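Local structure of metallocarboxypeptidase (Trypanosoma cruzi, 3DWC) at residues L171-L182 / P359-R370. The protein probably releases C-terminal amino acids other than proline from peptides, as a metal-dependent carboxypeptidase of the M32 family. Sequence-based numbering, arbitrary orientation.
Sequences LDEIFGNVRSWL and PLHVMLRYEIER
Phe-175 and Tyr-366 form an offset stack, with ring centroids 4.6 Å apart and planes inclined by 21°. Phe-175 CD2 lies over one face of the Tyr-366 ring, near its rim, 3.4 Å from Tyr-366 CD1. Tyr-366 CB in turn sits over a face of the Phe-175 ring as a CH-pi contact. Tyr-366 has CG anti to the backbone N (chi1 167°), and its ring reaches back along helix 168-196 to Leu-171 CD1.

Apolar contacts continue the seam. The Met-363 chain is extended as far as its sulfur, which lies against the Arg-179 stem, with SD 3.7 Å from Arg-179 CB. The bend at chi3 then turns CE toward Arg-179 CA and CG. Val-362 CG1 meets Phe-175 CZ. At the far end Leu-182 packs on both Pro-359 and Leu-360: its CG faces the Leu-360 branch, and its CD2 packs tightly on Pro-359 CG at 3.3 Å.

Salt bridges close one side. Arg-179 grips Glu-367 side-on: NE and NH1 both reach OE1, each at 2.7 Å, from the same face of the carboxylate. The other oxygen, Glu-367 OE2, is held by Lys-389 and Tyr-393. Arg-370 NH1 pairs with Asp-172 OD2, although the position of that oxygen is doubtful. A water accepts from Arg-179 NH1, and weakly from Arg-370 NH1, and donates to Asp-172 O. The acidic partners and this water probably ease the proximity of the two arginines.

Helix 421-441 also touches Val-178, Val-362 and Tyr-366. The segments run nearer antiparallel than parallel, at 133°, with axes 10.7 Å apart. This is a helix-helix interface of the largely helical M32 carboxypeptidase fold, away from the cobalt-binding residues.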
loop_
_atom_site.group_PDB
_atom_site.type_symbol
_atom_site.label_atom_id
_atom_site.label_comp_id
_atom_site.label_asym_id
_atom_site.label_seq_id
_atom_site.Cartn_x
_atom_site.Cartn_y
_atom_site.Cartn_z
ATOM N N LEU B 171 17.371 22.693 27.177
ATOM C CA LEU B 171 16.841 21.396 27.631
ATOM C C LEU B 171 17.106 21.126 29.126
ATOM O O LEU B 171 16.218 20.675 29.848
ATOM C CB LEU B 171 17.433 20.233 26.827
ATOM C CG LEU B 171 16.679 19.579 25.683
ATOM C CD1 LEU B 171 17.366 18.236 25.294
ATOM C CD2 LEU B 171 15.210 19.376 26.031
ATOM N N ASP B 172 18.333 21.340 29.576
ATOM C CA ASP B 172 18.656 21.243 31.003
ATOM C C ASP B 172 17.852 22.212 31.878
ATOM O O ASP B 172 17.505 21.864 33.002
ATOM C CB ASP B 172 20.155 21.508 31.265
ATOM C CG ASP B 172 21.041 20.311 30.919
ATOM O OD1 ASP B 172 22.280 20.484 30.909
ATOM O OD2 ASP B 172 20.506 19.207 30.639
ATOM N N GLU B 173 17.602 23.427 31.396
ATOM C CA GLU B 173 16.743 24.390 32.125
ATOM C C GLU B 173 15.290 23.939 32.185
ATOM O O GLU B 173 14.620 24.119 33.194
ATOM C CB GLU B 173 16.782 25.758 31.478
ATOM C CG GLU B 173 18.119 26.519 31.610
ATOM C CD GLU B 173 18.237 27.666 30.595
ATOM O OE1 GLU B 173 17.257 27.893 29.839
ATOM O OE2 GLU B 173 19.311 28.317 30.529
ATOM N N ILE B 174 14.790 23.381 31.091
ATOM C CA ILE B 174 13.396 22.917 31.033
ATOM C C ILE B 174 13.189 21.736 31.989
ATOM O O ILE B 174 12.250 21.750 32.773
ATOM C CB ILE B 174 12.942 22.582 29.603
ATOM C CG1 ILE B 174 12.822 23.870 28.772
ATOM C CG2 ILE B 174 11.613 21.810 29.607
ATOM C CD1 ILE B 174 12.665 23.600 27.269
ATOM N N PHE B 175 14.071 20.748 31.950
ATOM C CA PHE B 175 13.916 19.562 32.781
ATOM C C PHE B 175 14.262 19.797 34.245
ATOM O O PHE B 175 13.661 19.208 35.128
ATOM C CB PHE B 175 14.679 18.389 32.185
ATOM C CG PHE B 175 13.950 17.712 31.040
ATOM C CD1 PHE B 175 12.787 17.005 31.271
ATOM C CD2 PHE B 175 14.399 17.840 29.733
ATOM C CE1 PHE B 175 12.073 16.417 30.186
ATOM C CE2 PHE B 175 13.727 17.246 28.668
ATOM C CZ PHE B 175 12.569 16.518 28.897
ATOM N N GLY B 176 15.224 20.662 34.509
ATOM C CA GLY B 176 15.481 21.151 35.874
ATOM C C GLY B 176 14.284 21.868 36.455
ATOM O O GLY B 176 13.999 21.735 37.658
ATOM N N ASN B 177 13.582 22.638 35.609
ATOM C CA ASN B 177 12.335 23.289 36.030
ATOM C C ASN B 177 11.325 22.215 36.434
ATOM O O ASN B 177 10.876 22.180 37.567
ATOM C CB ASN B 177 11.763 24.177 34.949
ATOM C CG ASN B 177 10.546 24.952 35.422
ATOM O OD1 ASN B 177 9.470 24.401 35.631
ATOM N ND2 ASN B 177 10.716 26.251 35.583
ATOM N N VAL B 178 11.040 21.284 35.543
ATOM C CA VAL B 178 10.170 20.135 35.910
ATOM C C VAL B 178 10.608 19.400 37.202
ATOM O O VAL B 178 9.778 19.089 38.052
ATOM C CB VAL B 178 10.007 19.123 34.710
ATOM C CG1 VAL B 178 9.166 17.852 35.099
ATOM C CG2 VAL B 178 9.408 19.814 33.496
ATOM N N ARG B 179 11.898 19.125 37.334
ATOM C CA ARG B 179 12.415 18.367 38.475
ATOM C C ARG B 179 12.193 19.084 39.797
ATOM O O ARG B 179 12.104 18.414 40.833
ATOM C CB ARG B 179 13.924 18.037 38.306
ATOM C CG ARG B 179 14.447 16.890 39.195
ATOM C CD ARG B 179 16.002 16.649 39.075
ATOM N NE ARG B 179 16.358 16.633 37.669
ATOM C CZ ARG B 179 16.938 17.636 37.011
ATOM N NH1 ARG B 179 17.156 17.515 35.701
ATOM N NH2 ARG B 179 17.324 18.756 37.638
ATOM N N SER B 180 12.131 20.426 39.777
ATOM C CA SER B 180 11.996 21.219 40.976
ATOM C C SER B 180 10.606 21.112 41.620
ATOM O O SER B 180 10.471 21.373 42.826
ATOM C CB SER B 180 12.345 22.700 40.702
ATOM O OG SER B 180 11.340 23.351 39.925
ATOM N N TRP B 181 9.581 20.746 40.832
ATOM C CA TRP B 181 8.163 20.753 41.300
ATOM C C TRP B 181 7.353 19.464 41.093
ATOM O O TRP B 181 6.433 19.213 41.894
ATOM C CB TRP B 181 7.366 21.971 40.759
ATOM C CG TRP B 181 7.347 22.117 39.263
ATOM C CD1 TRP B 181 8.170 22.899 38.503
ATOM C CD2 TRP B 181 6.465 21.445 38.343
ATOM N NE1 TRP B 181 7.857 22.758 37.167
ATOM C CE2 TRP B 181 6.824 21.858 37.047
ATOM C CE3 TRP B 181 5.405 20.539 38.497
ATOM C CZ2 TRP B 181 6.179 21.390 35.922
ATOM C CZ3 TRP B 181 4.768 20.079 37.388
ATOM C CH2 TRP B 181 5.149 20.513 36.106
ATOM N N LEU B 182 7.686 18.655 40.067
ATOM C CA LEU B 182 6.795 17.576 39.632
ATOM C C LEU B 182 6.806 16.366 40.545
ATOM O O LEU B 182 5.733 15.877 40.856
ATOM C CB LEU B 182 7.012 17.180 38.151
ATOM C CG LEU B 182 6.103 16.100 37.536
ATOM C CD1 LEU B 182 4.612 16.363 37.859
ATOM C CD2 LEU B 182 6.330 16.023 36.028
ATOM N N PRO B 359 5.646 12.543 32.281
ATOM C CA PRO B 359 6.858 13.359 32.189
ATOM C C PRO B 359 8.014 12.910 33.112
ATOM O O PRO B 359 9.175 13.159 32.796
ATOM C CB PRO B 359 6.375 14.731 32.631
ATOM C CG PRO B 359 5.135 14.502 33.365
ATOM C CD PRO B 359 4.495 13.372 32.631
ATOM N N LEU B 360 7.690 12.309 34.250
ATOM C CA LEU B 360 8.710 11.776 35.126
ATOM C C LEU B 360 9.503 10.625 34.444
ATOM O O LEU B 360 10.724 10.558 34.580
ATOM C CB LEU B 360 8.086 11.366 36.450
ATOM C CG LEU B 360 7.610 12.588 37.234
ATOM C CD1 LEU B 360 6.689 12.198 38.389
ATOM C CD2 LEU B 360 8.796 13.437 37.715
ATOM N N HIS B 361 8.825 9.779 33.668
ATOM C CA HIS B 361 9.482 8.729 32.883
ATOM C C HIS B 361 10.382 9.345 31.806
ATOM O O HIS B 361 11.481 8.886 31.562
ATOM C CB HIS B 361 8.439 7.802 32.210
ATOM C CG HIS B 361 7.647 6.938 33.172
ATOM N ND1 HIS B 361 8.007 5.639 33.490
ATOM C CD2 HIS B 361 6.502 7.182 33.855
ATOM C CE1 HIS B 361 7.135 5.138 34.346
ATOM N NE2 HIS B 361 6.198 6.046 34.566
ATOM N N VAL B 362 9.920 10.426 31.181
ATOM C CA VAL B 362 10.666 11.109 30.136
ATOM C C VAL B 362 11.863 11.808 30.748
ATOM O O VAL B 362 12.978 11.692 30.238
ATOM C CB VAL B 362 9.742 12.115 29.370
ATOM C CG1 VAL B 362 10.537 13.022 28.425
ATOM C CG2 VAL B 362 8.626 11.339 28.620
ATOM N N MET B 363 11.631 12.560 31.824
ATOM C CA MET B 363 12.714 13.273 32.477
ATOM C C MET B 363 13.873 12.339 32.825
ATOM O O MET B 363 15.031 12.616 32.560
ATOM C CB MET B 363 12.253 13.895 33.783
ATOM C CG MET B 363 13.362 14.596 34.496
ATOM S SD MET B 363 12.736 15.831 35.628
ATOM C CE MET B 363 12.039 14.825 36.920
ATOM N N LEU B 364 13.552 11.240 33.450
ATOM C CA LEU B 364 14.589 10.261 33.774
ATOM C C LEU B 364 15.356 9.690 32.572
ATOM O O LEU B 364 16.539 9.346 32.700
ATOM C CB LEU B 364 14.017 9.162 34.649
ATOM C CG LEU B 364 13.604 7.772 34.225
ATOM C CD1 LEU B 364 14.731 6.873 33.714
ATOM C CD2 LEU B 364 12.997 7.206 35.471
ATOM N N ARG B 365 14.707 9.569 31.420
ATOM C CA ARG B 365 15.420 9.083 30.251
ATOM C C ARG B 365 16.307 10.182 29.716
ATOM O O ARG B 365 17.419 9.914 29.274
ATOM C CB ARG B 365 14.485 8.562 29.197
ATOM C CG ARG B 365 13.726 7.333 29.624
ATOM C CD ARG B 365 12.464 7.132 28.770
ATOM N NE ARG B 365 11.894 5.783 28.913
ATOM C CZ ARG B 365 11.344 5.349 30.044
ATOM N NH1 ARG B 365 10.863 4.126 30.133
ATOM N NH2 ARG B 365 11.304 6.133 31.103
ATOM N N TYR B 366 15.838 11.425 29.784
ATOM C CA TYR B 366 16.652 12.553 29.358
ATOM C C TYR B 366 18.016 12.527 30.127
ATOM O O TYR B 366 19.105 12.511 29.530
ATOM C CB TYR B 366 15.882 13.882 29.535
ATOM C CG TYR B 366 16.786 15.070 29.415
ATOM C CD1 TYR B 366 17.070 15.865 30.502
ATOM C CD2 TYR B 366 17.432 15.353 28.204
ATOM C CE1 TYR B 366 17.941 16.961 30.387
ATOM C CE2 TYR B 366 18.280 16.429 28.080
ATOM C CZ TYR B 366 18.534 17.218 29.173
ATOM O OH TYR B 366 19.393 18.248 29.033
ATOM N N GLU B 367 17.919 12.437 31.447
ATOM C CA GLU B 367 19.051 12.563 32.329
ATOM C C GLU B 367 20.102 11.481 32.092
ATOM O O GLU B 367 21.289 11.770 31.971
ATOM C CB GLU B 367 18.555 12.586 33.782
ATOM C CG GLU B 367 17.819 13.881 34.055
ATOM C CD GLU B 367 17.000 13.922 35.325
ATOM O OE1 GLU B 367 16.350 14.980 35.538
ATOM O OE2 GLU B 367 16.994 12.943 36.103
ATOM N N ILE B 368 19.642 10.253 31.956
ATOM C CA ILE B 368 20.501 9.145 31.639
ATOM C C ILE B 368 21.174 9.307 30.271
ATOM O O ILE B 368 22.407 9.186 30.178
ATOM C CB ILE B 368 19.729 7.828 31.722
ATOM C CG1 ILE B 368 19.321 7.586 33.178
ATOM C CG2 ILE B 368 20.590 6.668 31.193
ATOM C CD1 ILE B 368 18.135 6.704 33.346
ATOM N N GLU B 369 20.395 9.617 29.234
ATOM C CA GLU B 369 20.945 9.852 27.892
ATOM C C GLU B 369 22.031 10.915 27.886
ATOM O O GLU B 369 23.123 10.728 27.341
ATOM C CB GLU B 369 19.824 10.253 26.916
ATOM C CG GLU B 369 18.966 9.091 26.478
ATOM C CD GLU B 369 18.104 9.411 25.288
ATOM O OE1 GLU B 369 18.032 10.598 24.872
ATOM O OE2 GLU B 369 17.468 8.467 24.782
ATOM N N ARG B 370 21.703 12.044 28.492
ATOM C CA ARG B 370 22.645 13.142 28.683
ATOM C C ARG B 370 23.924 12.697 29.416
ATOM O O ARG B 370 25.046 13.036 29.002
ATOM C CB ARG B 370 21.948 14.287 29.436
ATOM C CG ARG B 370 22.780 15.559 29.603
ATOM C CD ARG B 370 22.217 16.423 30.729
ATOM N NE ARG B 370 22.116 15.701 32.009
ATOM C CZ ARG B 370 21.442 16.121 33.086
ATOM N NH1 ARG B 370 20.788 17.282 33.084
ATOM N NH2 ARG B 370 21.427 15.379 34.186
HETATM O O HOH W 1 18.725 19.625 34.555
#